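Dimethyl-sulfide monooxygenase (Hyphomicrobium sulfonivorans, PDB 6AK1) oxidises dimethyl sulfide to methanethiol and formaldehyde, using oxygen, NADH and FMN, as the first step in degrading this sulfide. Local coordinates at residues Gln330-Asp335 / Thr339-Leu344; Gly314-Asp319 / Gly365-Val370; Asp178-Arg183 / Ser194-Ile199; Leu114-Leu119 / Tyr169-Gly174; Thr282-Asp287 / Glu293-Glu298. One frame throughout, in Å; residues are numbered along the deposited sequence.

Contact 1: Gln330-Asp335 / Thr339-Leu344; sequences QAMEND and TTLESL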
# COMPACT_ATOMS: atom_id res chain seq x y z
N GLN A 330 -20.66 24.78 -0.20
CA GLN A 330 -21.84 24.32 0.53
C GLN A 330 -23.02 24.00 -0.39
O GLN A 330 -23.90 23.22 0.00
CB GLN A 330 -22.25 25.37 1.57
CG GLN A 330 -22.35 26.79 1.04
CD GLN A 330 -22.84 27.80 2.09
OE1 GLN A 330 -23.54 27.45 3.04
NE2 GLN A 330 -22.46 29.06 1.91
N ALA A 331 -23.04 24.54 -1.61
CA ALA A 331 -24.11 24.30 -2.57
C ALA A 331 -23.83 23.14 -3.53
O ALA A 331 -24.63 22.90 -4.43
CB ALA A 331 -24.39 25.57 -3.37
N MET A 332 -22.72 22.43 -3.36
CA MET A 332 -22.41 21.32 -4.26
C MET A 332 -23.46 20.22 -4.15
O MET A 332 -23.94 19.90 -3.06
CB MET A 332 -21.01 20.77 -3.94
CG MET A 332 -20.60 19.52 -4.71
SD MET A 332 -18.83 19.13 -4.57
CE MET A 332 -18.13 20.48 -5.53
N GLU A 333 -23.83 19.66 -5.30
CA GLU A 333 -24.95 18.71 -5.33
C GLU A 333 -24.57 17.39 -4.68
O GLU A 333 -25.29 16.89 -3.80
CB GLU A 333 -25.41 18.49 -6.77
CG GLU A 333 -25.85 19.77 -7.50
CD GLU A 333 -27.24 20.27 -7.09
OE1 GLU A 333 -27.65 21.35 -7.59
OE2 GLU A 333 -27.91 19.59 -6.27
N ASN A 334 -23.44 16.82 -5.07
CA ASN A 334 -23.08 15.48 -4.63
C ASN A 334 -22.79 15.47 -3.13
O ASN A 334 -21.84 16.11 -2.68
CB ASN A 334 -21.88 14.98 -5.42
CG ASN A 334 -21.61 13.50 -5.18
OD1 ASN A 334 -20.89 13.13 -4.25
ND2 ASN A 334 -22.20 12.66 -6.02
N ASP A 335 -23.59 14.71 -2.38
CA ASP A 335 -23.44 14.66 -0.92
C ASP A 335 -22.07 14.15 -0.50
O ASP A 335 -21.44 14.71 0.40
CB ASP A 335 -24.53 13.79 -0.31
CG ASP A 335 -25.88 14.48 -0.25
OD1 ASP A 335 -26.03 15.59 -0.80
OD2 ASP A 335 -26.79 13.89 0.37
N THR A 339 -19.40 16.64 1.26
CA THR A 339 -19.15 16.44 2.68
C THR A 339 -17.68 16.12 2.96
O THR A 339 -17.16 16.50 4.02
CB THR A 339 -20.08 15.35 3.23
OG1 THR A 339 -20.11 15.42 4.66
CG2 THR A 339 -19.64 13.96 2.83
N THR A 340 -16.98 15.47 2.02
CA THR A 340 -15.56 15.21 2.28
C THR A 340 -14.73 16.47 2.03
O THR A 340 -13.85 16.80 2.82
CB THR A 340 -15.03 14.04 1.44
OG1 THR A 340 -15.64 14.05 0.14
CG2 THR A 340 -15.33 12.73 2.13
N LEU A 341 -15.01 17.21 0.96
CA LEU A 341 -14.34 18.48 0.75
C LEU A 341 -14.55 19.44 1.92
O LEU A 341 -13.62 20.16 2.31
CB LEU A 341 -14.81 19.12 -0.55
CG LEU A 341 -14.47 18.30 -1.80
CD1 LEU A 341 -15.04 18.97 -3.02
CD2 LEU A 341 -12.97 18.14 -1.95
N GLU A 342 -15.76 19.46 2.49
CA GLU A 342 -16.02 20.36 3.62
C GLU A 342 -15.22 19.96 4.85
O GLU A 342 -14.75 20.82 5.60
CB GLU A 342 -17.51 20.38 3.95
CG GLU A 342 -18.38 21.20 3.01
CD GLU A 342 -19.87 21.02 3.30
OE1 GLU A 342 -20.23 19.99 3.91
OE2 GLU A 342 -20.68 21.90 2.93
N SER A 343 -15.05 18.65 5.09
CA SER A 343 -14.23 18.22 6.22
C SER A 343 -12.75 18.52 5.99
O SER A 343 -12.00 18.72 6.96
CB SER A 343 -14.45 16.74 6.50
OG SER A 343 -14.03 15.96 5.39
N LEU A 344 -12.31 18.58 4.73
CA LEU A 344 -10.91 18.81 4.40
C LEU A 344 -10.50 20.28 4.38
O LEU A 344 -9.30 20.56 4.44
CB LEU A 344 -10.57 18.19 3.04
CG LEU A 344 -10.51 16.66 2.97
CD1 LEU A 344 -10.44 16.18 1.53
CD2 LEU A 344 -9.33 16.14 3.77
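Asp335 O receives the backbone N-H of Thr339 (2.9 Å between O and N), an i to i+4 bond in the first turn of helix 335-344. The same oxygen lies against the Thr339 methyl, CG2 being 3.1 Å from Asp335 O; this follows from a first torsion (chi1 -163°) that sets OG1 anti to the backbone N and leaves CG2 between N and the carbonyl carbon. The Asp335 carboxylate turns elsewhere, to a salt bridge with Arg338, whose guanidinium also bonds Met332 O. Asn334 occupies the N-cap position and its OD1 accepts from Leu337 N, capping the first turn of the helix. From the loop before the cap, Met332, trans at chi1 and chi2 and bent only at chi3 (-70°), brings SD to 4.1 Å from Leu341 CD1. The two side chains cross at about a right angle, and Val355 of helix 355-362 touches the same methionine. Nearer the surface, Glu342 stretches beyond CG until OE2 is 3.6 Å from Gln330 CA, with its chain also against Leu329. Within the helix, Thr340 O accepts both Leu344 N and Ser343 OG, the latter at 2.7 Å.

Contact 2: Gly314-Asp319 / Gly365-Val370; sequences GWTGID and GGLGPV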
# COMPACT_ATOMS: atom_id res chain seq x y z
N GLY A 314 -11.31 10.22 -11.73
CA GLY A 314 -11.06 8.80 -11.56
C GLY A 314 -11.36 8.31 -10.16
O GLY A 314 -11.84 7.19 -9.97
N TRP A 315 -11.09 9.14 -9.14
CA TRP A 315 -11.30 8.69 -7.77
C TRP A 315 -12.77 8.61 -7.40
O TRP A 315 -13.17 7.71 -6.66
CB TRP A 315 -10.60 9.63 -6.78
CG TRP A 315 -9.14 9.51 -6.76
CD1 TRP A 315 -8.39 8.42 -7.14
CD2 TRP A 315 -8.21 10.52 -6.36
NE1 TRP A 315 -7.05 8.69 -6.98
CE2 TRP A 315 -6.92 9.98 -6.50
CE3 TRP A 315 -8.35 11.83 -5.89
CZ2 TRP A 315 -5.76 10.70 -6.19
CZ3 TRP A 315 -7.22 12.55 -5.58
CH2 TRP A 315 -5.93 11.98 -5.73
N THR A 316 -13.60 9.55 -7.88
CA THR A 316 -15.00 9.60 -7.48
C THR A 316 -15.98 9.28 -8.60
O THR A 316 -17.14 8.99 -8.30
CB THR A 316 -15.36 10.98 -6.90
OG1 THR A 316 -15.39 11.95 -7.96
CG2 THR A 316 -14.32 11.42 -5.87
N GLY A 317 -15.57 9.33 -9.86
CA GLY A 317 -16.49 9.16 -10.97
C GLY A 317 -17.19 10.43 -11.43
O GLY A 317 -17.98 10.37 -12.39
N ILE A 318 -16.96 11.56 -10.79
CA ILE A 318 -17.65 12.79 -11.14
C ILE A 318 -16.81 13.58 -12.13
O ILE A 318 -15.65 13.90 -11.84
CB ILE A 318 -17.95 13.63 -9.89
CG1 ILE A 318 -18.87 12.85 -8.95
CG2 ILE A 318 -18.55 14.97 -10.30
CD1 ILE A 318 -18.76 13.35 -7.54
N ASP A 319 -17.39 13.90 -13.28
CA ASP A 319 -16.74 14.73 -14.30
C ASP A 319 -17.02 16.19 -13.95
O ASP A 319 -18.12 16.69 -14.20
CB ASP A 319 -17.24 14.36 -15.69
CG ASP A 319 -16.70 15.28 -16.77
OD1 ASP A 319 -15.72 16.03 -16.51
OD2 ASP A 319 -17.26 15.26 -17.88
N GLY A 365 -2.68 17.22 -1.41
CA GLY A 365 -3.31 16.33 -0.45
C GLY A 365 -4.31 15.38 -1.06
O GLY A 365 -4.64 14.37 -0.43
N GLY A 366 -4.81 15.67 -2.25
CA GLY A 366 -5.78 14.81 -2.91
C GLY A 366 -7.11 14.80 -2.19
O GLY A 366 -7.80 15.82 -2.12
N LEU A 367 -7.45 13.63 -1.63
CA LEU A 367 -8.63 13.45 -0.80
C LEU A 367 -8.26 13.16 0.64
O LEU A 367 -9.12 12.76 1.43
CB LEU A 367 -9.51 12.33 -1.35
CG LEU A 367 -10.21 12.62 -2.68
CD1 LEU A 367 -10.92 11.37 -3.21
CD2 LEU A 367 -11.19 13.76 -2.49
N GLY A 368 -6.99 13.36 1.01
CA GLY A 368 -6.56 13.15 2.37
C GLY A 368 -6.27 14.46 3.07
O GLY A 368 -6.13 15.51 2.45
N PRO A 369 -6.14 14.40 4.40
CA PRO A 369 -5.86 15.62 5.16
C PRO A 369 -4.45 16.14 4.90
O PRO A 369 -3.52 15.40 4.57
CB PRO A 369 -6.04 15.18 6.62
CG PRO A 369 -5.82 13.68 6.58
CD PRO A 369 -6.27 13.21 5.24
N VAL A 370 -4.32 17.46 5.04
CA VAL A 370 -3.04 18.16 4.90
C VAL A 370 -2.73 18.82 6.23
O VAL A 370 -3.59 19.50 6.82
CB VAL A 370 -3.10 19.20 3.77
CG1 VAL A 370 -1.77 19.92 3.63
CG2 VAL A 370 -3.50 18.52 2.48
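The indole of Trp315 is met obliquely by Leu367 and Gly366, both along its six-membered ring, while the ring of Tyr63 packs edge-to-face with it and Met308 and Tyr138 also touch it. Leu367 CD1 lies 3.7 Å from Trp315 CE3 and 4.0 Å from Trp315 CB, so this methyl nestles in the angle between ring and stem. The two side chains run past each other in opposite directions. Farther round the ring, Trp315 CZ3 is 3.8 Å from Gly366 CA. A side chain at that glycine would crowd Trp315 CH2, and its positive phi of 68° already suits the second position of the type II' turn from Gly365 to Gly368, closed by Gly368 N to Gly365 O (2.9 Å). Tyr312 bonds Gly366 O through its hydroxyl and packs on Leu367, so helix 305-316 holds the turn by a hydrogen bond as well as by packing. Thr316 adds its CG2 at 4.3 Å from Leu367 CD1. Its OG1 accepts Ile318 N, an ST turn at the end of the helix, where Gly317 leaves with positive phi; OG1 also bonds Tyr312 O. An alanine in place of Trp315 would likely open a gap beside Leu367 CD1 and Gly366 CA and leave Tyr63 without its edge-to-face partner. The arrangement belongs to the luciferase-like TIM barrel: the tight turn leads into strand 370-372, and the Trp315 side chain lies about 12 Å from that of Asp58, a probable FMN ligand.

Contact 3: Asp178-Arg183 / Ser194-Ile199; sequences DDAVKR and SKVHPI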
# COMPACT_ATOMS: atom_id res chain seq x y z
N ASP A 178 8.74 -26.91 6.00
CA ASP A 178 9.93 -26.23 6.48
C ASP A 178 11.21 -27.01 6.17
O ASP A 178 12.21 -26.42 5.76
CB ASP A 178 9.83 -25.99 7.99
CG ASP A 178 8.93 -24.81 8.33
OD1 ASP A 178 8.35 -24.19 7.41
OD2 ASP A 178 8.80 -24.50 9.54
N ASP A 179 11.20 -28.33 6.35
CA ASP A 179 12.43 -29.08 6.19
C ASP A 179 12.52 -29.82 4.85
O ASP A 179 13.34 -30.73 4.71
CB ASP A 179 12.62 -30.03 7.38
CG ASP A 179 11.80 -31.28 7.25
OD1 ASP A 179 10.70 -31.22 6.66
OD2 ASP A 179 12.27 -32.34 7.74
N ALA A 180 11.71 -29.42 3.86
CA ALA A 180 11.87 -29.94 2.50
C ALA A 180 13.26 -29.63 1.95
O ALA A 180 13.96 -30.53 1.46
CB ALA A 180 10.79 -29.35 1.59
N VAL A 181 13.68 -28.37 2.01
CA VAL A 181 14.93 -27.95 1.38
C VAL A 181 16.11 -28.38 2.24
O VAL A 181 16.13 -28.13 3.45
CB VAL A 181 14.93 -26.43 1.14
CG1 VAL A 181 16.29 -25.97 0.65
CG2 VAL A 181 13.86 -26.05 0.13
N LYS A 182 17.08 -29.04 1.62
CA LYS A 182 18.27 -29.54 2.30
C LYS A 182 19.53 -28.78 1.94
O LYS A 182 20.39 -28.59 2.80
CB LYS A 182 18.50 -31.03 1.97
CG LYS A 182 17.33 -31.94 2.23
CD LYS A 182 16.86 -31.88 3.68
CE LYS A 182 15.75 -32.87 3.93
NZ LYS A 182 15.11 -32.68 5.26
N ARG A 183 19.66 -28.38 0.67
CA ARG A 183 20.83 -27.64 0.18
C ARG A 183 22.12 -28.35 0.55
O ARG A 183 23.12 -27.73 0.92
CB ARG A 183 20.81 -26.19 0.71
CG ARG A 183 19.79 -25.28 -0.02
CD ARG A 183 19.54 -23.93 0.64
NE ARG A 183 18.78 -23.05 -0.26
CZ ARG A 183 19.36 -22.25 -1.16
NH1 ARG A 183 20.69 -22.22 -1.27
NH2 ARG A 183 18.62 -21.50 -1.97
N SER A 194 9.56 -35.61 -1.02
CA SER A 194 8.46 -36.11 -0.21
C SER A 194 7.95 -35.07 0.77
O SER A 194 6.94 -35.32 1.45
CB SER A 194 8.87 -37.38 0.56
OG SER A 194 9.75 -37.09 1.63
N LYS A 195 8.60 -33.91 0.86
CA LYS A 195 8.13 -32.80 1.69
C LYS A 195 7.63 -31.64 0.85
O LYS A 195 7.42 -30.55 1.37
CB LYS A 195 9.24 -32.34 2.63
CG LYS A 195 9.28 -33.05 3.97
CD LYS A 195 9.76 -34.46 3.84
CE LYS A 195 9.93 -35.09 5.21
NZ LYS A 195 10.83 -34.25 6.05
N VAL A 196 7.46 -31.85 -0.46
CA VAL A 196 6.86 -30.87 -1.36
C VAL A 196 5.51 -31.42 -1.79
O VAL A 196 5.39 -32.60 -2.14
CB VAL A 196 7.78 -30.61 -2.57
CG1 VAL A 196 7.11 -29.66 -3.58
CG2 VAL A 196 9.10 -30.03 -2.09
N HIS A 197 4.49 -30.57 -1.77
CA HIS A 197 3.12 -31.05 -1.89
C HIS A 197 2.37 -30.27 -2.98
O HIS A 197 2.32 -29.03 -2.92
CB HIS A 197 2.39 -30.91 -0.54
CG HIS A 197 3.08 -31.63 0.58
ND1 HIS A 197 2.85 -32.97 0.85
CD2 HIS A 197 4.00 -31.22 1.47
CE1 HIS A 197 3.60 -33.34 1.88
NE2 HIS A 197 4.31 -32.29 2.27
N PRO A 198 1.80 -30.96 -3.96
CA PRO A 198 0.78 -30.29 -4.79
C PRO A 198 -0.34 -29.79 -3.90
O PRO A 198 -0.77 -30.47 -2.97
CB PRO A 198 0.32 -31.40 -5.76
CG PRO A 198 0.83 -32.69 -5.19
CD PRO A 198 2.01 -32.37 -4.32
N ILE A 199 -0.80 -28.56 -4.16
CA ILE A 199 -1.81 -28.01 -3.26
C ILE A 199 -3.20 -28.56 -3.59
O ILE A 199 -4.10 -28.47 -2.75
CB ILE A 199 -1.79 -26.47 -3.26
CG1 ILE A 199 -2.12 -25.91 -4.65
CG2 ILE A 199 -0.43 -25.95 -2.75
CD1 ILE A 199 -2.49 -24.43 -4.64
O HOH W 1 13.31 -35.05 4.94
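Asp179 and Lys195 cross obliquely, their charged ends meeting in a salt-bridge network at the base of the β-hairpin made by strands 181-184 and 189-191. Lys195 does not stretch straight out: bends at chi2 (72°) and chi4 (-54°) fold the chain so that NZ comes up to both carboxylate oxygens. Lys195 NZ lies 2.9 Å from Asp179 OD2. A weak hydrogen bond of 3.1 Å runs from Lys195 NZ to Asp179 OD1. Lys182 comes back over the same aspartate from the hairpin strand, but its main hold is on the backbone: Lys182 NZ gives a 2.7 Å bond to Asp179 O nearly along the C=O axis (162°), whereas its approach to the carboxylate is long. The two ammonium groups, Lys182 NZ and Lys195 NZ, are thus only 4.6 Å apart, a proximity the shared carboxylate and a bridging water probably ease. Below the charges the contact is apolar and close. Ala180 CB sits 3.5 Å from Lys195 CB, and the methyl CG2 of Val196 adds to its cover. Backbone bonds from Ala180 to Asp192 and from Lys195 to Glu177 tie the two segments to adjoining residues of the same chain. The bridging water accepts from both lysines, 3.0 Å from Lys182 NZ and 2.8 Å from Lys195 NZ.

Contact 4: Leu114-Leu119 / Tyr169-Gly174; sequences LLARRL and YKLWEG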
# COMPACT_ATOMS: atom_id res chain seq x y z
N LEU A 114 1.35 -17.13 -10.78
CA LEU A 114 2.44 -16.29 -11.26
C LEU A 114 2.72 -15.13 -10.31
O LEU A 114 3.89 -14.78 -10.09
CB LEU A 114 2.13 -15.75 -12.65
CG LEU A 114 2.13 -16.77 -13.80
CD1 LEU A 114 1.78 -16.04 -15.10
CD2 LEU A 114 3.49 -17.49 -13.90
N LEU A 115 1.69 -14.48 -9.78
CA LEU A 115 1.94 -13.42 -8.80
C LEU A 115 2.66 -13.99 -7.58
O LEU A 115 3.57 -13.35 -7.05
CB LEU A 115 0.64 -12.71 -8.40
CG LEU A 115 0.85 -11.55 -7.40
CD1 LEU A 115 1.91 -10.54 -7.88
CD2 LEU A 115 -0.47 -10.83 -7.08
N ALA A 116 2.28 -15.19 -7.16
CA ALA A 116 2.93 -15.85 -6.03
C ALA A 116 4.44 -15.95 -6.24
O ALA A 116 5.21 -15.72 -5.30
CB ALA A 116 2.33 -17.24 -5.83
N ARG A 117 4.87 -16.29 -7.46
CA ARG A 117 6.30 -16.40 -7.72
C ARG A 117 6.97 -15.03 -7.73
O ARG A 117 8.08 -14.88 -7.22
CB ARG A 117 6.56 -17.13 -9.05
CG ARG A 117 8.04 -17.38 -9.32
CD ARG A 117 8.31 -18.09 -10.66
NE ARG A 117 8.15 -17.18 -11.79
CZ ARG A 117 8.92 -17.20 -12.88
NH1 ARG A 117 9.89 -18.09 -12.98
NH2 ARG A 117 8.71 -16.33 -13.87
N ARG A 118 6.31 -14.03 -8.31
CA ARG A 118 6.93 -12.71 -8.36
C ARG A 118 7.11 -12.13 -6.97
O ARG A 118 8.12 -11.49 -6.69
CB ARG A 118 6.09 -11.76 -9.24
CG ARG A 118 5.94 -12.23 -10.68
CD ARG A 118 4.99 -11.32 -11.46
NE ARG A 118 5.53 -9.99 -11.59
CZ ARG A 118 4.87 -8.86 -11.36
NH1 ARG A 118 3.59 -8.86 -11.01
NH2 ARG A 118 5.51 -7.71 -11.51
N LEU A 119 6.14 -12.34 -6.07
CA LEU A 119 6.27 -11.83 -4.71
C LEU A 119 7.25 -12.66 -3.89
O LEU A 119 8.03 -12.10 -3.13
CB LEU A 119 4.90 -11.77 -4.03
CG LEU A 119 3.97 -10.66 -4.57
CD1 LEU A 119 2.55 -10.90 -4.15
CD2 LEU A 119 4.46 -9.30 -4.10
N TYR A 169 -2.03 -18.36 -0.22
CA TYR A 169 -1.62 -18.88 1.09
C TYR A 169 -1.22 -20.36 1.02
O TYR A 169 -0.29 -20.79 1.71
CB TYR A 169 -2.74 -18.68 2.10
CG TYR A 169 -3.13 -17.22 2.41
CD1 TYR A 169 -2.21 -16.18 2.25
CD2 TYR A 169 -4.39 -16.91 2.86
CE1 TYR A 169 -2.58 -14.86 2.54
CE2 TYR A 169 -4.76 -15.60 3.15
CZ TYR A 169 -3.85 -14.58 2.99
OH TYR A 169 -4.24 -13.29 3.28
N LYS A 170 -1.92 -21.15 0.20
CA LYS A 170 -1.55 -22.56 0.06
C LYS A 170 -0.18 -22.71 -0.57
O LYS A 170 0.65 -23.51 -0.12
CB LYS A 170 -2.59 -23.31 -0.77
CG LYS A 170 -3.92 -23.53 -0.07
CD LYS A 170 -4.93 -24.27 -0.96
CE LYS A 170 -6.29 -24.44 -0.27
NZ LYS A 170 -7.30 -25.07 -1.17
N LEU A 171 0.10 -21.92 -1.61
CA LEU A 171 1.40 -22.00 -2.27
C LEU A 171 2.52 -21.58 -1.32
O LEU A 171 3.53 -22.28 -1.20
CB LEU A 171 1.39 -21.13 -3.53
CG LEU A 171 0.46 -21.62 -4.63
CD1 LEU A 171 0.24 -20.55 -5.69
CD2 LEU A 171 1.00 -22.92 -5.26
N TRP A 172 2.32 -20.47 -0.60
CA TRP A 172 3.37 -19.88 0.23
C TRP A 172 3.60 -20.65 1.53
O TRP A 172 4.75 -20.84 1.94
CB TRP A 172 3.03 -18.43 0.58
CG TRP A 172 3.21 -17.43 -0.54
CD1 TRP A 172 4.12 -17.49 -1.56
CD2 TRP A 172 2.46 -16.23 -0.73
NE1 TRP A 172 3.99 -16.39 -2.37
CE2 TRP A 172 2.98 -15.60 -1.89
CE3 TRP A 172 1.40 -15.62 -0.04
CZ2 TRP A 172 2.47 -14.37 -2.37
CZ3 TRP A 172 0.90 -14.40 -0.52
CH2 TRP A 172 1.44 -13.80 -1.68
N GLU A 173 2.52 -21.09 2.19
CA GLU A 173 2.59 -21.70 3.52
C GLU A 173 2.57 -23.23 3.50
O GLU A 173 3.28 -23.85 4.29
CB GLU A 173 1.43 -21.20 4.39
CG GLU A 173 1.39 -19.69 4.61
CD GLU A 173 2.51 -19.19 5.52
OE1 GLU A 173 3.06 -19.98 6.31
OE2 GLU A 173 2.84 -17.98 5.43
N GLY A 174 1.75 -23.84 2.64
CA GLY A 174 1.53 -25.28 2.73
C GLY A 174 2.30 -26.17 1.78
O GLY A 174 2.62 -27.31 2.11
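Leu171 opens the contact from helix 157-174: its CD1 stands 3.9 Å from Ala116 CB, on helix 112-126. The next residue, Trp172, meets the same alanine, but through its backbone oxygen as well as its methyl. Trp172 places CG anti to its carbonyl carbon (chi1 -75°), beside the backbone N, which swings the indole over toward the first helix. There the ring presents its edge: Trp172 NE1 donates to Ala116 O at 3.2 Å in a fairly straight bond (164° at the hydrogen), the oxygen lying almost in the ring plane. The approach to the carbonyl is strongly bent at the oxygen, and the donor is tilted out of the carbonyl plane; Ser120 OG bonds the same oxygen. The axes of these short segments approach to 10.2 Å, with 43° between their N-to-C directions. They belong to neighbouring outer helices of the TIM barrel, one leading into strand 130-135 and the other following it. Beyond the nitrogen the six-membered ring of Trp172 meets Leu119, with CZ2 3.9 Å from Leu119 CD1 and CH2 4.0 Å from the same methyl. Leu119 in turn rests on Trp132 of strand 130-135, and its side chain is about 9 Å from that of Thr104, a probable FMN ligand. Where a wider pi-type turn spans residues 170 to 174, Trp172 O bonds Arg220 and Glu173 OE2 meets the hydroxyl of Thr221, two residues that precede strand 223-227.

Contact 5: Thr282-Asp287 / Glu293-Glu298; sequences TVITGD and EAKYQE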
# COMPACT_ATOMS: atom_id res chain seq x y z
N THR A 282 -0.57 14.22 4.38
CA THR A 282 0.48 15.04 3.77
C THR A 282 0.92 16.09 4.78
O THR A 282 0.10 16.88 5.26
CB THR A 282 -0.03 15.71 2.50
OG1 THR A 282 -0.55 14.71 1.61
CG2 THR A 282 1.10 16.50 1.82
N VAL A 283 2.22 16.13 5.06
CA VAL A 283 2.79 17.04 6.04
C VAL A 283 3.67 18.04 5.30
O VAL A 283 4.63 17.66 4.62
CB VAL A 283 3.60 16.28 7.10
CG1 VAL A 283 4.29 17.26 8.07
CG2 VAL A 283 2.69 15.32 7.86
N ILE A 284 3.33 19.33 5.43
CA ILE A 284 4.19 20.42 5.01
C ILE A 284 4.72 21.08 6.28
O ILE A 284 3.93 21.59 7.09
CB ILE A 284 3.46 21.46 4.14
CG1 ILE A 284 2.60 20.79 3.05
CG2 ILE A 284 4.45 22.47 3.54
CD1 ILE A 284 3.38 20.29 1.86
N THR A 285 6.04 21.10 6.45
CA THR A 285 6.59 21.62 7.70
C THR A 285 7.83 22.47 7.42
O THR A 285 8.17 22.75 6.26
CB THR A 285 6.87 20.47 8.69
OG1 THR A 285 7.44 21.01 9.89
CG2 THR A 285 7.84 19.48 8.09
N GLY A 286 8.48 22.86 8.51
CA GLY A 286 9.59 23.79 8.49
C GLY A 286 9.92 24.21 9.91
O GLY A 286 9.39 23.66 10.88
N ASP A 287 10.80 25.22 10.03
CA ASP A 287 11.28 25.58 11.36
C ASP A 287 10.22 26.26 12.22
O ASP A 287 10.33 26.22 13.45
CB ASP A 287 12.50 26.50 11.26
CG ASP A 287 13.40 26.39 12.48
OD1 ASP A 287 13.44 25.31 13.09
OD2 ASP A 287 14.07 27.38 12.83
N GLU A 293 3.83 27.54 6.60
CA GLU A 293 2.73 28.12 5.83
C GLU A 293 3.23 28.74 4.52
O GLU A 293 2.61 28.56 3.47
CB GLU A 293 1.99 29.15 6.69
CG GLU A 293 0.83 29.87 5.98
CD GLU A 293 -0.27 28.92 5.49
OE1 GLU A 293 -0.53 27.88 6.15
OE2 GLU A 293 -0.87 29.22 4.44
N ALA A 294 4.36 29.46 4.57
CA ALA A 294 4.88 30.05 3.33
C ALA A 294 5.32 28.98 2.34
O ALA A 294 5.18 29.18 1.12
CB ALA A 294 6.05 31.00 3.64
N LYS A 295 5.86 27.86 2.82
CA LYS A 295 6.19 26.74 1.93
C LYS A 295 4.93 26.18 1.29
O LYS A 295 4.89 25.92 0.08
CB LYS A 295 6.94 25.66 2.71
CG LYS A 295 7.25 24.41 1.91
CD LYS A 295 8.06 23.40 2.74
CE LYS A 295 9.42 23.99 3.17
NZ LYS A 295 10.09 23.12 4.18
N TYR A 296 3.87 26.01 2.09
CA TYR A 296 2.58 25.56 1.57
C TYR A 296 2.07 26.46 0.44
O TYR A 296 1.66 25.97 -0.62
CB TYR A 296 1.58 25.50 2.72
CG TYR A 296 0.18 25.09 2.33
CD1 TYR A 296 -0.09 23.78 1.94
CD2 TYR A 296 -0.87 25.99 2.38
CE1 TYR A 296 -1.37 23.38 1.59
CE2 TYR A 296 -2.17 25.61 2.02
CZ TYR A 296 -2.41 24.30 1.64
OH TYR A 296 -3.67 23.90 1.29
N GLN A 297 2.09 27.78 0.65
CA GLN A 297 1.59 28.69 -0.37
C GLN A 297 2.50 28.67 -1.59
O GLN A 297 2.02 28.80 -2.72
CB GLN A 297 1.47 30.10 0.21
CG GLN A 297 0.51 30.20 1.42
CD GLN A 297 -0.95 29.98 1.03
OE1 GLN A 297 -1.31 30.05 -0.15
NE2 GLN A 297 -1.78 29.69 2.02
N GLU A 298 3.80 28.51 -1.37
CA GLU A 298 4.74 28.42 -2.48
C GLU A 298 4.44 27.20 -3.35
O GLU A 298 4.39 27.29 -4.58
CB GLU A 298 6.18 28.37 -1.93
CG GLU A 298 7.27 28.65 -2.95
CD GLU A 298 8.67 28.52 -2.36
OE1 GLU A 298 9.23 29.55 -1.91
OE2 GLU A 298 9.20 27.37 -2.34
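Lys295 lies across Ile284 and reaches the backbone at Thr285 from helix 289-300, which follows strand 276-284 in this β/α unit of the TIM barrel. Its CG is anti to the backbone N and the chain stays extended through chi2 (177°), then turns at chi3 (-62°), bringing NZ to 2.9 Å from Thr285 O. The donor stands a little off the carbonyl plane. Asp407 of helix 403-418 forms a salt bridge with the same ammonium, so a single cation joins this backbone to helix 403-418. The aliphatic part of the lysine is put to use as well: both CG and CD are 3.8 Å from Ile284 CG2, the methyl that this isoleucine holds anti to its own N. A methionine in place of Lys295 would likely leave Thr285 O and the Asp407 carboxylate without their shared partner. Thr285 itself points away, its OG1 bonded to Gly373 O. The other branch of Ile284 serves the aromatic neighbour: Tyr296 packs on Val370 and Val372 and crosses the isoleucine at about a right angle, its ring edge offering CD1 at 4.2 Å from Ile284 CG1.

Overall arrangement
Contacts 4 and 5 are buried and belong to the barrel wall, one between two outer helices, the other between a strand and its following helix; each adds one polar bond to a backbone carbonyl to its apolar packing. Contacts 1 and 2 touch each other through Leu344 and the Gly368 region and through Asn334 and Ile318, contact 1 being nested within the loop that contact 2 closes. Both are partly buried; contact 2 meets through apolar atoms alone, while contact 1 adds a helical backbone bond to its Met-Leu packing. Contact 2 also meets contact 5 where Pro369 pairs with Thr282. On the opposite side of the chain's centre from contacts 1, 2 and 5, contact 3, the charged hairpin base, abuts contact 4 through Ile199.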